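Side-chain contacts in dihydrofolate reductase, putative (Aspergillus flavus, PDB 6DRS), which probably reduces dihydrofolate to tetrahydrofolate with NADPH, and here holds NADP together with an antifolate inhibitor: residues Ser42-Val47 / Gly78-Val83; Arg46-Pro51 / Phe154-Ala159; Ala59-Arg64 / Ala137-Val142. All coordinates share one frame; numbering follows the deposited sequence.

Overall arrangement
All three contacts belong to one mixed sheet and the helices packed on it. Interactions 1 and 2 both start from helix 38-49, have centres about 6 Å apart and share Arg-46 and Val-47; interaction 1 leads to the segment that runs into strand 81-85, interaction 2 to strand 150-157. Interaction 3, its centre about 14 Å from that of interaction 1 and about 11 Å from that of interaction 2, sets helix 135-146 on strand 57-63, which lies between those two strands in the sheet. Along the chain it is nested within interaction 2 and alternates with interaction 1. The inhibitor thus lies beside helix 38-49, while NADP meets the strand ends of interactions 2 and 3.

Interaction 1. Residues Ser42-Val47 / Gly78-Val83; sequences SFFARV and GKRINV. With H8A (3-{[(3R)-7,9-diamino-3-methyl-2,3-dihydrofuro[2,3-f]quinazolin-4-yl]oxy}benzonitrile), chain G; SO4 (sulfate ion), chain E.
The carbonyl oxygen of Gly-78 is gripped twice by the guanidinium of Arg-80, whose NH1 comes near Phe-44 and Ala-45 of the helix. NH2 of Arg-80 reaches Gly-78 O at 2.9 Å, in the carbonyl plane and on a lone pair, while NE of Arg-80 comes to the same Gly-78 O at 3.0 Å from above that plane. Both bonds lie close to the plane of the guanidinium, a side-on grip on a single atom that should restrict its rotation. The bends of the arginine chain at chi2 (146°) and chi3 (-68°) bring the guanidinium back to the carbonyl of Gly-78.

NH1 is left pointing at the helix. Its strongest partner is OG1 of Thr-48, one turn along from Phe-44; it also donates a weak but fairly straight bond to the nitrile nitrogen N21 of the inhibitor, 3.4 Å away, and N21 sits at the guanidinium edge. Against the helix itself the touch is looser: NH1 of Arg-80 lies 4.0 Å from CE2 of Phe-44 and 4.0 Å from CA of Ala-45, approaching obliquely.

The Phe-44 ring lies between the two halves of the inhibitor. With CG anti to the backbone N (chi1 170°), one face lies against the fused diaminoquinazoline system, with CD1 of Phe-44 3.3 Å from C8 of the ligand. N21 meets the ring at its edge, in plane, 3.5 Å from CD2 of Phe-44, and CB of Ala-45 borders the nitrile too. Asp-40 and the carbonyl of Ile-10 hold the ligand by further hydrogen bonds, as part of the antifolate pocket of dihydrofolate reductase.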
# COMPACT_ATOMS: atom_id res chain seq x y z
N SER A 42 5.70 4.60 8.23
CA SER A 42 7.05 4.17 8.00
C SER A 42 7.06 2.67 7.61
O SER A 42 7.85 2.23 6.74
CB SER A 42 7.95 4.52 9.17
OG SER A 42 7.63 3.73 10.31
N PHE A 43 6.16 1.90 8.22
CA PHE A 43 6.01 0.51 7.90
C PHE A 43 5.59 0.36 6.44
O PHE A 43 6.14 -0.46 5.69
CB PHE A 43 5.04 -0.20 8.86
CG PHE A 43 4.68 -1.61 8.45
CD1 PHE A 43 5.46 -2.70 8.83
CD2 PHE A 43 3.53 -1.87 7.71
CE1 PHE A 43 5.11 -4.00 8.48
CE2 PHE A 43 3.18 -3.17 7.34
CZ PHE A 43 3.98 -4.23 7.72
N PHE A 44 4.61 1.15 6.03
CA PHE A 44 4.13 1.09 4.65
C PHE A 44 5.28 1.45 3.69
O PHE A 44 5.42 0.83 2.66
CB PHE A 44 2.94 2.03 4.42
CG PHE A 44 2.57 2.20 2.97
CD1 PHE A 44 1.72 1.30 2.33
CD2 PHE A 44 3.05 3.29 2.23
CE1 PHE A 44 1.37 1.46 0.99
CE2 PHE A 44 2.70 3.44 0.89
CZ PHE A 44 1.87 2.53 0.28
N ALA A 45 6.06 2.47 4.07
CA ALA A 45 7.11 3.00 3.23
C ALA A 45 8.22 1.94 3.08
O ALA A 45 8.56 1.57 1.95
CB ALA A 45 7.64 4.31 3.78
N ARG A 46 8.70 1.40 4.20
CA ARG A 46 9.81 0.42 4.19
C ARG A 46 9.39 -0.83 3.42
O ARG A 46 10.13 -1.31 2.59
CB ARG A 46 10.25 -0.01 5.59
CG ARG A 46 10.86 1.12 6.40
CD ARG A 46 11.47 0.48 7.63
NE ARG A 46 10.47 -0.27 8.39
CZ ARG A 46 9.63 0.25 9.29
NH1 ARG A 46 9.73 1.51 9.66
NH2 ARG A 46 8.71 -0.52 9.83
N VAL A 47 8.20 -1.35 3.71
CA VAL A 47 7.74 -2.55 3.08
C VAL A 47 7.54 -2.37 1.57
O VAL A 47 7.94 -3.25 0.81
CB VAL A 47 6.50 -3.10 3.80
CG1 VAL A 47 5.83 -4.24 3.02
CG2 VAL A 47 6.91 -3.53 5.21
N GLY A 78 8.43 8.15 -3.94
CA GLY A 78 9.79 7.86 -4.37
C GLY A 78 10.22 6.42 -4.13
O GLY A 78 9.78 5.73 -3.17
N LYS A 79 11.09 5.96 -5.04
CA LYS A 79 11.84 4.73 -4.88
C LYS A 79 10.94 3.53 -5.16
O LYS A 79 11.32 2.40 -4.82
CB LYS A 79 12.49 4.60 -3.49
CG LYS A 79 13.65 5.56 -3.28
CD LYS A 79 14.21 5.54 -1.90
CE LYS A 79 15.18 6.68 -1.73
NZ LYS A 79 16.23 6.31 -0.75
N ARG A 80 9.80 3.79 -5.78
CA ARG A 80 8.96 2.71 -6.25
C ARG A 80 8.43 3.04 -7.65
O ARG A 80 8.51 4.18 -8.10
CB ARG A 80 7.80 2.51 -5.28
CG ARG A 80 8.15 1.72 -4.02
CD ARG A 80 7.37 2.24 -2.83
NE ARG A 80 7.76 3.59 -2.44
CZ ARG A 80 7.25 4.29 -1.42
NH1 ARG A 80 6.35 3.75 -0.61
NH2 ARG A 80 7.65 5.53 -1.21
N ILE A 81 7.90 2.06 -8.33
CA ILE A 81 7.16 2.30 -9.57
C ILE A 81 5.69 2.53 -9.17
O ILE A 81 5.07 1.66 -8.54
CB ILE A 81 7.31 1.07 -10.48
CG1 ILE A 81 8.77 0.86 -10.89
CG2 ILE A 81 6.38 1.16 -11.69
CD1 ILE A 81 9.12 -0.57 -11.23
N ASN A 82 5.15 3.70 -9.46
CA ASN A 82 3.80 4.02 -9.13
C ASN A 82 2.94 3.71 -10.34
O ASN A 82 3.26 4.14 -11.46
CB ASN A 82 3.67 5.49 -8.73
CG ASN A 82 4.40 5.83 -7.45
OD1 ASN A 82 3.76 6.22 -6.48
ND2 ASN A 82 5.73 5.76 -7.45
N VAL A 83 1.90 2.91 -10.16
CA VAL A 83 1.06 2.54 -11.29
C VAL A 83 -0.37 3.01 -11.01
O VAL A 83 -1.04 2.45 -10.14
CB VAL A 83 1.12 1.04 -11.61
CG1 VAL A 83 0.33 0.72 -12.88
CG2 VAL A 83 2.55 0.55 -11.73
C2 H8A G . -0.76 5.49 3.38
C3 H8A G . -0.55 4.58 4.43
C4 H8A G . -0.83 3.21 4.23
C5 H8A G . -1.34 2.74 3.00
C6 H8A G . -1.51 3.69 1.97
C7 H8A G . -1.24 5.01 2.17
C8 H8A G . -1.57 1.39 2.85
O1 H8A G . -0.49 6.81 3.53
C10 H8A G . -0.88 0.99 5.05
C14 H8A G . 0.64 7.44 3.04
C15 H8A G . 0.62 8.85 2.90
C16 H8A G . 1.75 9.51 2.40
C17 H8A G . 2.90 8.77 2.04
C18 H8A G . 2.95 7.36 2.17
N9 H8A G . -1.36 0.54 3.88
N11 H8A G . -0.64 2.31 5.24
N12 H8A G . -2.05 0.89 1.57
N13 H8A G . -0.62 0.10 6.19
C19 H8A G . 1.80 6.72 2.67
C20 H8A G . 4.05 6.68 1.82
N21 H8A G . 5.02 6.08 1.45
C22 H8A G . -1.53 5.80 0.98
C23 H8A G . -2.22 4.75 0.10
O24 H8A G . -1.96 3.47 0.69
C25 H8A G . -0.22 6.07 0.26
S SO4 E . 11.48 9.80 -1.57
O1 SO4 E . 11.43 9.77 -0.09
O2 SO4 E . 12.05 8.52 -2.05
O3 SO4 E . 12.32 10.92 -2.04
O4 SO4 E . 10.10 9.96 -2.09

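Interaction 2. Residues Arg46-Pro51 / Phe154-Ala159; sequences RVTTRP and FVIGGA. With NAP (NADP nicotinamide-adenine-dinucleotide phosphate), chain H; SO4 (sulfate ion), chain D.
Phe-154 carries the apolar contacts, its ring pushed beneath the last turn of the helix that holds Val-47 and Thr-48. CG1 of Val-47 rests 3.9 Å from CZ of Phe-154, the two side chains crossing at about a right angle. That branch is anti to the valine backbone N (chi1 170°), which brings it down to the far end of the ring. Farther along the strand, CG2 of Thr-48 approaches CG2 of Ile-156 at 4.4 Å, a light methyl contact.

One face of the aromatic ring receives Thr-48 twice. Its CA makes an off-centre CH-pi contact, 4.3 Å from the centroid of the Phe-154 ring and 29° off the normal, and its CG2 lies over the same face, also off-centre but closer to the ring axis. The backbone O of Val-47 comes close to CZ of Phe-154, at 3.6 Å, but obliquely. OG1 of Thr-48 is occupied within its own helix, by the carbonyls of Phe-44 and Ala-45.

Polar bonds go to bound groups at the two ends. Just past the helix, Arg-50 holds a sulfate, probably from the crystallisation liquor, side-on: NE to O4 at 2.8 Å and NH1 to O3 at 2.9 Å, while Glu-225 pairs with the same guanidinium. At the other end, N of Gly-158 donates to O1A of the NADP pyrophosphate at 2.8 Å. A cis peptide joins Gly-157 to Gly-158, which occupies the N-cap position of helix 159-167. This cis Gly-Gly turn at the cofactor pyrophosphate is a hallmark of the dihydrofolate reductase fold.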
# COMPACT_ATOMS: atom_id res chain seq x y z
N ARG A 46 8.70 1.40 4.20
CA ARG A 46 9.81 0.42 4.19
C ARG A 46 9.39 -0.83 3.42
O ARG A 46 10.13 -1.31 2.59
CB ARG A 46 10.25 -0.01 5.59
CG ARG A 46 10.86 1.12 6.40
CD ARG A 46 11.47 0.48 7.63
NE ARG A 46 10.47 -0.27 8.39
CZ ARG A 46 9.63 0.25 9.29
NH1 ARG A 46 9.73 1.51 9.66
NH2 ARG A 46 8.71 -0.52 9.83
N VAL A 47 8.20 -1.35 3.71
CA VAL A 47 7.74 -2.55 3.08
C VAL A 47 7.54 -2.37 1.57
O VAL A 47 7.94 -3.25 0.81
CB VAL A 47 6.50 -3.10 3.80
CG1 VAL A 47 5.83 -4.24 3.02
CG2 VAL A 47 6.91 -3.53 5.21
N THR A 48 6.95 -1.27 1.13
CA THR A 48 6.62 -1.16 -0.31
C THR A 48 7.88 -0.84 -1.11
O THR A 48 7.93 -1.09 -2.31
CB THR A 48 5.56 -0.08 -0.58
OG1 THR A 48 6.03 1.13 0.01
CG2 THR A 48 4.18 -0.46 -0.07
N THR A 49 8.89 -0.28 -0.46
CA THR A 49 10.15 0.11 -1.12
C THR A 49 11.12 -1.07 -1.22
O THR A 49 11.77 -1.26 -2.26
CB THR A 49 10.81 1.28 -0.39
OG1 THR A 49 9.79 2.28 -0.26
CG2 THR A 49 11.97 1.85 -1.18
N ARG A 50 11.18 -1.88 -0.16
CA ARG A 50 12.20 -2.93 0.02
C ARG A 50 12.20 -3.93 -1.14
O ARG A 50 11.27 -4.76 -1.25
CB ARG A 50 11.87 -3.65 1.33
CG ARG A 50 12.91 -4.67 1.74
CD ARG A 50 12.68 -5.38 3.06
NE ARG A 50 12.94 -4.43 4.14
CZ ARG A 50 12.03 -4.00 5.02
NH1 ARG A 50 12.37 -3.08 5.91
NH2 ARG A 50 10.80 -4.48 5.02
N PRO A 51 13.27 -3.95 -1.97
CA PRO A 51 13.43 -4.89 -3.09
C PRO A 51 13.63 -6.33 -2.59
O PRO A 51 14.28 -6.55 -1.57
CB PRO A 51 14.74 -4.46 -3.78
CG PRO A 51 14.93 -3.04 -3.33
CD PRO A 51 14.48 -3.10 -1.89
N PHE A 154 2.75 -4.66 -5.17
CA PHE A 154 1.79 -4.40 -4.11
C PHE A 154 0.56 -3.72 -4.72
O PHE A 154 0.71 -2.83 -5.56
CB PHE A 154 2.37 -3.41 -3.11
CG PHE A 154 3.45 -4.02 -2.26
CD1 PHE A 154 3.12 -4.76 -1.14
CD2 PHE A 154 4.79 -3.93 -2.64
CE1 PHE A 154 4.11 -5.37 -0.38
CE2 PHE A 154 5.78 -4.53 -1.87
CZ PHE A 154 5.44 -5.24 -0.74
N VAL A 155 -0.62 -4.14 -4.28
CA VAL A 155 -1.84 -3.36 -4.54
C VAL A 155 -2.12 -2.48 -3.32
O VAL A 155 -2.39 -3.03 -2.25
CB VAL A 155 -3.03 -4.29 -4.83
CG1 VAL A 155 -4.35 -3.53 -4.88
CG2 VAL A 155 -2.80 -5.07 -6.11
N ILE A 156 -1.99 -1.16 -3.47
CA ILE A 156 -2.02 -0.26 -2.31
C ILE A 156 -3.39 0.44 -2.16
O ILE A 156 -3.49 1.35 -1.31
CB ILE A 156 -0.85 0.75 -2.32
CG1 ILE A 156 -0.98 1.82 -3.41
CG2 ILE A 156 0.45 -0.04 -2.45
CD1 ILE A 156 -0.23 3.10 -3.11
N GLY A 157 -4.42 0.01 -2.89
CA GLY A 157 -5.74 0.63 -2.74
C GLY A 157 -6.17 1.53 -3.91
O GLY A 157 -5.46 1.67 -4.92
N GLY A 158 -7.36 2.13 -3.78
CA GLY A 158 -8.22 1.95 -2.60
C GLY A 158 -9.26 0.86 -2.79
O GLY A 158 -8.98 -0.18 -3.40
N ALA A 159 -10.46 1.08 -2.26
CA ALA A 159 -11.50 0.03 -2.20
C ALA A 159 -11.80 -0.52 -3.59
O ALA A 159 -11.92 -1.72 -3.73
CB ALA A 159 -12.75 0.55 -1.53
PA NAP H . -9.65 4.04 -5.51
O1A NAP H . -8.35 4.50 -4.90
O2A NAP H . -10.13 2.65 -5.71
O5B NAP H . -9.81 4.82 -6.92
C5B NAP H . -11.04 4.87 -7.68
C4B NAP H . -10.64 5.35 -9.06
O4B NAP H . -9.79 4.38 -9.67
C3B NAP H . -11.80 5.51 -10.03
O3B NAP H . -12.41 6.80 -9.88
C2B NAP H . -11.10 5.35 -11.37
O2B NAP H . -10.32 6.51 -11.64
C1B NAP H . -10.05 4.30 -11.08
N9A NAP H . -10.56 2.97 -11.35
C8A NAP H . -11.15 2.24 -10.39
N7A NAP H . -11.53 1.04 -10.90
C5A NAP H . -11.17 1.00 -12.20
C6A NAP H . -11.29 0.01 -13.29
N6A NAP H . -11.86 -1.17 -13.01
N1A NAP H . -10.81 0.29 -14.52
C2A NAP H . -10.22 1.48 -14.73
N3A NAP H . -10.08 2.44 -13.77
C4A NAP H . -10.53 2.28 -12.50
O3 NAP H . -10.79 4.94 -4.73
PN NAP H . -11.70 4.55 -3.43
O1N NAP H . -12.14 3.15 -3.47
O2N NAP H . -12.69 5.69 -3.41
O5D NAP H . -10.67 4.77 -2.23
C5D NAP H . -10.06 6.01 -2.01
C4D NAP H . -10.16 6.17 -0.51
O4D NAP H . -9.59 5.02 0.10
C3D NAP H . -9.46 7.38 0.07
O3D NAP H . -10.27 7.83 1.19
C2D NAP H . -8.16 6.80 0.54
O2D NAP H . -7.63 7.58 1.59
C1D NAP H . -8.56 5.42 1.01
N1N NAP H . -7.43 4.47 1.02
C2N NAP H . -7.08 3.91 2.20
C3N NAP H . -5.99 3.02 2.30
C7N NAP H . -5.63 2.40 3.65
O7N NAP H . -4.76 1.53 3.73
N7N NAP H . -6.29 2.84 4.74
C4N NAP H . -5.26 2.73 1.13
C5N NAP H . -5.65 3.33 -0.07
C6N NAP H . -6.73 4.21 -0.11
P2B NAP H . -10.87 7.69 -12.59
O1X NAP H . -12.02 8.33 -11.82
O2X NAP H . -9.71 8.67 -12.60
O3X NAP H . -11.27 6.87 -13.77
S SO4 D . 15.99 -3.19 5.00
O1 SO4 D . 16.03 -4.59 5.46
O2 SO4 D . 17.35 -2.60 4.98
O3 SO4 D . 15.18 -2.37 5.94
O4 SO4 D . 15.39 -3.16 3.64

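Interaction 3. Residues Ala59-Arg64 / Ala137-Val142; sequences AMIMGR and AALEDV. With NAP (NADP nicotinamide-adenine-dinucleotide phosphate), chain H; SO4 (sulfate ion), chain C.
Ile-61 lies across Leu-139 at about a right angle where helix 135-146 packs on the parallel part of the sheet in this alpha/beta dihydrofolate reductase fold. The strand and helix segments run roughly antiparallel, at 152°, with their axes 9.8 Å apart. Ala-59 and Ile-61, two residues apart on the strand, send their side chains up to the helix, and Ala-138 and Val-142, one turn apart, send theirs down.

The two branches of Ile-61 have different neighbours. CG2 of Ile-61, anti to the backbone N, stands 3.9 Å from CB of Ala-138. CG1 is anti to the carbonyl carbon (chi1 -59°), and an extended chi2 carries CD1 on to Leu-139, where CD1 of Ile-61 and CD2 of Leu-139 press to 3.4 Å, tighter than an ordinary methyl contact. Beyond it Val-153 of the adjoining strand touches both side chains. At the other end, CB of Ala-59 packs against CG1 of Val-142 at 4.0 Å. Ala-138 and Val-142 also pack on Val-83 of the strand on the opposite side.

The strand ends at Gly-63, the N-cap of the next helix, and Arg-64 turns to the NADP phosphate carried by O2B. Its NH1 forms a salt bridge with Asp-68, and the guanidinium edge also meets a sulfate. NH2 donates to O1X, and NE of Arg-64 binds O2X at 2.6 Å, with the phosphorus in the guanidinium plane.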
# COMPACT_ATOMS: atom_id res chain seq x y z
N ALA A 59 6.77 -2.24 -7.55
CA ALA A 59 5.66 -1.46 -8.09
C ALA A 59 4.51 -1.42 -7.06
O ALA A 59 4.23 -2.44 -6.37
CB ALA A 59 5.17 -2.06 -9.38
N MET A 60 3.86 -0.26 -6.95
CA MET A 60 2.57 -0.13 -6.21
C MET A 60 1.44 0.14 -7.21
O MET A 60 1.49 1.09 -7.97
CB MET A 60 2.65 1.00 -5.19
CG MET A 60 3.67 0.71 -4.13
SD MET A 60 3.75 2.10 -3.03
CE MET A 60 4.18 3.43 -4.16
N ILE A 61 0.45 -0.73 -7.26
CA ILE A 61 -0.69 -0.43 -8.13
C ILE A 61 -1.80 0.22 -7.30
O ILE A 61 -2.17 -0.30 -6.23
CB ILE A 61 -1.12 -1.69 -8.88
CG1 ILE A 61 0.06 -2.19 -9.70
CG2 ILE A 61 -2.33 -1.39 -9.77
CD1 ILE A 61 -0.17 -3.54 -10.34
N MET A 62 -2.29 1.38 -7.76
CA MET A 62 -3.25 2.18 -6.99
C MET A 62 -4.37 2.73 -7.90
O MET A 62 -4.17 2.97 -9.10
CB MET A 62 -2.56 3.33 -6.26
CG MET A 62 -2.06 4.42 -7.19
SD MET A 62 -0.78 5.39 -6.37
CE MET A 62 0.64 4.35 -6.72
N GLY A 63 -5.56 2.93 -7.33
CA GLY A 63 -6.61 3.66 -8.05
C GLY A 63 -6.29 5.15 -8.12
O GLY A 63 -5.49 5.67 -7.32
N ARG A 64 -6.89 5.85 -9.08
CA ARG A 64 -6.56 7.26 -9.29
C ARG A 64 -6.87 8.09 -8.03
O ARG A 64 -6.14 9.05 -7.73
CB ARG A 64 -7.17 7.77 -10.60
CG ARG A 64 -6.74 9.19 -10.97
CD ARG A 64 -7.54 10.27 -10.24
NE ARG A 64 -8.95 9.97 -10.47
CZ ARG A 64 -9.96 10.56 -9.86
NH1 ARG A 64 -9.75 11.47 -8.92
NH2 ARG A 64 -11.19 10.21 -10.18
N ALA A 137 -4.34 -4.62 -16.91
CA ALA A 137 -3.51 -3.78 -17.76
C ALA A 137 -2.28 -3.29 -16.99
O ALA A 137 -1.18 -3.29 -17.55
CB ALA A 137 -4.31 -2.61 -18.28
N ALA A 138 -2.46 -2.84 -15.74
CA ALA A 138 -1.36 -2.37 -14.90
C ALA A 138 -0.32 -3.48 -14.70
O ALA A 138 0.90 -3.26 -14.85
CB ALA A 138 -1.89 -1.85 -13.58
N LEU A 139 -0.81 -4.67 -14.35
CA LEU A 139 0.08 -5.80 -14.11
C LEU A 139 0.87 -6.09 -15.39
O LEU A 139 2.08 -6.22 -15.34
CB LEU A 139 -0.74 -7.00 -13.65
CG LEU A 139 -1.26 -6.94 -12.21
CD1 LEU A 139 -2.14 -8.14 -11.88
CD2 LEU A 139 -0.11 -6.83 -11.20
N GLU A 140 0.19 -6.16 -16.53
CA GLU A 140 0.84 -6.38 -17.82
C GLU A 140 1.89 -5.29 -18.09
O GLU A 140 3.06 -5.59 -18.39
CB GLU A 140 -0.21 -6.33 -18.92
CG GLU A 140 -0.41 -7.63 -19.64
CD GLU A 140 -1.78 -7.62 -20.27
OE1 GLU A 140 -2.14 -6.57 -20.85
OE2 GLU A 140 -2.50 -8.63 -20.17
N ASP A 141 1.46 -4.03 -18.01
CA ASP A 141 2.27 -2.88 -18.30
C ASP A 141 3.56 -2.90 -17.47
O ASP A 141 4.62 -2.66 -18.05
CB ASP A 141 1.53 -1.57 -18.05
CG ASP A 141 0.45 -1.25 -19.06
OD1 ASP A 141 0.29 -2.02 -20.02
OD2 ASP A 141 -0.26 -0.24 -18.86
N VAL A 142 3.50 -3.13 -16.15
CA VAL A 142 4.76 -3.13 -15.38
C VAL A 142 5.64 -4.32 -15.79
O VAL A 142 6.85 -4.14 -15.85
CB VAL A 142 4.64 -3.07 -13.85
CG1 VAL A 142 4.72 -1.67 -13.31
CG2 VAL A 142 3.52 -3.91 -13.24
PA NAP H . -9.65 4.04 -5.51
O1A NAP H . -8.35 4.50 -4.90
O2A NAP H . -10.13 2.65 -5.71
O5B NAP H . -9.81 4.82 -6.92
C5B NAP H . -11.04 4.87 -7.68
C4B NAP H . -10.64 5.35 -9.06
O4B NAP H . -9.79 4.38 -9.67
C3B NAP H . -11.80 5.51 -10.03
O3B NAP H . -12.41 6.80 -9.88
C2B NAP H . -11.10 5.35 -11.37
O2B NAP H . -10.32 6.51 -11.64
C1B NAP H . -10.05 4.30 -11.08
N9A NAP H . -10.56 2.97 -11.35
C8A NAP H . -11.15 2.24 -10.39
N7A NAP H . -11.53 1.04 -10.90
C5A NAP H . -11.17 1.00 -12.20
C6A NAP H . -11.29 0.01 -13.29
N6A NAP H . -11.86 -1.17 -13.01
N1A NAP H . -10.81 0.29 -14.52
C2A NAP H . -10.22 1.48 -14.73
N3A NAP H . -10.08 2.44 -13.77
C4A NAP H . -10.53 2.28 -12.50
O3 NAP H . -10.79 4.94 -4.73
PN NAP H . -11.70 4.55 -3.43
O1N NAP H . -12.14 3.15 -3.47
O2N NAP H . -12.69 5.69 -3.41
O5D NAP H . -10.67 4.77 -2.23
C5D NAP H . -10.06 6.01 -2.01
C4D NAP H . -10.16 6.17 -0.51
O4D NAP H . -9.59 5.02 0.10
C3D NAP H . -9.46 7.38 0.07
O3D NAP H . -10.27 7.83 1.19
C2D NAP H . -8.16 6.80 0.54
O2D NAP H . -7.63 7.58 1.59
C1D NAP H . -8.56 5.42 1.01
N1N NAP H . -7.43 4.47 1.02
C2N NAP H . -7.08 3.91 2.20
C3N NAP H . -5.99 3.02 2.30
C7N NAP H . -5.63 2.40 3.65
O7N NAP H . -4.76 1.53 3.73
N7N NAP H . -6.29 2.84 4.74
C4N NAP H . -5.26 2.73 1.13
C5N NAP H . -5.65 3.33 -0.07
C6N NAP H . -6.73 4.21 -0.11
P2B NAP H . -10.87 7.69 -12.59
O1X NAP H . -12.02 8.33 -11.82
O2X NAP H . -9.71 8.67 -12.60
O3X NAP H . -11.27 6.87 -13.77
S SO4 C . -13.13 12.57 -8.12
O1 SO4 C . -13.81 12.88 -6.85
O2 SO4 C . -11.88 11.87 -7.74
O3 SO4 C . -14.01 11.73 -8.99
O4 SO4 C . -12.81 13.84 -8.84